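ATP phosphoribosyltransferase (Methanobacterium thermoautotrophicum, PDB 2VD3) catalyses the magnesium-dependent condensation of ATP with 5-phosphoribosyl 1-diphosphate, the first and probably rate-controlling step of histidine biosynthesis. Local coordinates at residues A116-E121 / A155-D160. Sequence-based numbering, arbitrary orientation.
With MG (magnesium ion), chain J.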
loop_
_atom_site.group_PDB
_atom_site.type_symbol
_atom_site.label_atom_id
_atom_site.label_comp_id
_atom_site.label_asym_id
_atom_site.label_seq_id
_atom_site.Cartn_x
_atom_site.Cartn_y
_atom_site.Cartn_z
ATOM N N ALA A 116 13.666 20.308 33.063
ATOM C CA ALA A 116 13.573 20.196 31.606
ATOM C C ALA A 116 13.025 18.855 31.162
ATOM O O ALA A 116 13.381 17.812 31.710
ATOM C CB ALA A 116 14.912 20.465 30.946
ATOM N N VAL A 117 12.142 18.896 30.172
ATOM C CA VAL A 117 11.564 17.679 29.614
ATOM C C VAL A 117 12.236 17.360 28.284
ATOM O O VAL A 117 12.380 18.234 27.427
ATOM C CB VAL A 117 10.026 17.788 29.465
ATOM C CG1 VAL A 117 9.455 16.547 28.804
ATOM C CG2 VAL A 117 9.376 18.011 30.835
ATOM N N ILE A 118 12.675 16.110 28.144
ATOM C CA ILE A 118 13.256 15.620 26.896
ATOM C C ILE A 118 12.420 14.476 26.349
ATOM O O ILE A 118 12.193 13.482 27.046
ATOM C CB ILE A 118 14.712 15.131 27.079
ATOM C CG1 ILE A 118 15.575 16.228 27.710
ATOM C CG2 ILE A 118 15.297 14.680 25.730
ATOM C CD1 ILE A 118 16.840 15.704 28.391
ATOM N N ALA A 119 11.974 14.625 25.101
ATOM C CA ALA A 119 11.225 13.590 24.404
ATOM C C ALA A 119 12.179 12.740 23.572
ATOM O O ALA A 119 13.099 13.260 22.932
ATOM C CB ALA A 119 10.151 14.207 23.512
ATOM N N THR A 120 11.950 11.431 23.575
ATOM C CA THR A 120 12.880 10.510 22.965
ATOM C C THR A 120 12.180 9.238 22.501
ATOM O O THR A 120 11.068 8.934 22.927
ATOM C CB THR A 120 14.025 10.152 23.943
ATOM O OG1 THR A 120 15.054 9.430 23.250
ATOM C CG2 THR A 120 13.507 9.314 25.110
ATOM N N GLU A 121 12.830 8.514 21.600
ATOM C CA GLU A 121 12.413 7.153 21.306
ATOM C C GLU A 121 13.362 6.199 22.009
ATOM O O GLU A 121 13.141 4.992 22.006
ATOM C CB GLU A 121 12.374 6.901 19.804
ATOM C CG GLU A 121 11.366 7.773 19.088
ATOM C CD GLU A 121 11.196 7.386 17.643
ATOM O OE1 GLU A 121 11.418 8.256 16.780
ATOM O OE2 GLU A 121 10.855 6.215 17.370
ATOM N N ALA A 155 7.487 18.650 25.210
ATOM C CA ALA A 155 8.899 18.657 25.591
ATOM C C ALA A 155 9.597 19.978 25.289
ATOM O O ALA A 155 9.201 20.708 24.380
ATOM C CB ALA A 155 9.629 17.518 24.894
ATOM N N ASP A 156 10.640 20.271 26.064
ATOM C CA ASP A 156 11.557 21.371 25.776
ATOM C C ASP A 156 12.621 20.907 24.784
ATOM O O ASP A 156 12.973 21.634 23.859
ATOM C CB ASP A 156 12.228 21.864 27.060
ATOM C CG ASP A 156 11.229 22.205 28.150
ATOM O OD1 ASP A 156 10.396 23.116 27.942
ATOM O OD2 ASP A 156 11.281 21.562 29.219
ATOM N N LEU A 157 13.124 19.690 24.986
ATOM C CA LEU A 157 14.169 19.114 24.138
ATOM C C LEU A 157 13.769 17.761 23.562
ATOM O O LEU A 157 12.855 17.093 24.052
ATOM C CB LEU A 157 15.469 18.948 24.922
ATOM C CG LEU A 157 16.047 20.150 25.664
ATOM C CD1 LEU A 157 16.979 19.678 26.758
ATOM C CD2 LEU A 157 16.765 21.061 24.698
ATOM N N ILE A 158 14.472 17.359 22.514
ATOM C CA ILE A 158 14.221 16.077 21.882
ATOM C C ILE A 158 15.534 15.363 21.635
ATOM O O ILE A 158 16.599 15.966 21.704
ATOM C CB ILE A 158 13.430 16.220 20.538
ATOM C CG1 ILE A 158 14.302 16.837 19.438
ATOM C CG2 ILE A 158 12.156 17.047 20.739
ATOM C CD1 ILE A 158 13.869 16.481 18.024
ATOM N N THR A 159 15.451 14.068 21.378
ATOM C CA THR A 159 16.564 13.342 20.803
ATOM C C THR A 159 16.128 13.008 19.395
ATOM O O THR A 159 14.931 12.999 19.099
ATOM C CB THR A 159 16.905 12.043 21.566
ATOM O OG1 THR A 159 15.864 11.080 21.373
ATOM C CG2 THR A 159 17.112 12.312 23.058
ATOM N N ASP A 160 17.088 12.744 18.522
ATOM C CA ASP A 160 16.757 12.371 17.160
ATOM C C ASP A 160 17.892 11.634 16.483
ATOM O O ASP A 160 19.067 11.835 16.808
ATOM C CB ASP A 160 16.366 13.603 16.342
ATOM C CG ASP A 160 15.514 13.253 15.149
ATOM O OD1 ASP A 160 15.314 14.123 14.286
ATOM O OD2 ASP A 160 15.042 12.099 15.075
HETATM MG MG MG J . 14.216 10.477 13.830
#
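A carboxylate takes the place of a backbone acceptor at the Val117 end of this parallel strand pair: Asp156 OD2, through its anti lone pair, receives the N-H of Val117 at 3.0 Å, almost straight at 175°. Aspartate suits the spot because its short side chain, with CG anti to the carbonyl carbon (chi1 -53°), brings OD2 to that N-H. Beyond it the strands pair regularly. Val117 O accepts Leu157 N at 2.9 Å, Ala119 N donates to Leu157 O, and Ala119 O takes Thr159 N. Strand 117-120 thus lies between parallel strands 157-162 and 138-141, the latter reached through helix 123-132 in a beta-alpha-beta unit. On one face the branched chains of Ile118 and Leu157 run side by side, CG1 of Ile118 3.8 Å from CD1 of Leu157; Ile118 also meets Leu130 of the helix. An alanine at Ile118 would probably loosen this layer, since CG1 beside Leu157 and CG2 beside Thr159 CG2 would be gone. Alanine suits positions 119 and 155, whose CB atoms come within 3.6 Å, with Ile158 on the face of Ala119. Farther along, Thr120 OG1 and Thr159 OG1 are hydrogen-bonded, though the latter's position is less certain; a hydroxyl, able to give and accept, suits Thr120, which also bonds Phe122 N and Thr126 OG1. Next in line, Asp160 OD2 binds magnesium. Strand pairing thus satisfies buried backbone groups, Asp156 supplies Val117 N with its acceptor, and the hydroxyl pair links the strands' other end.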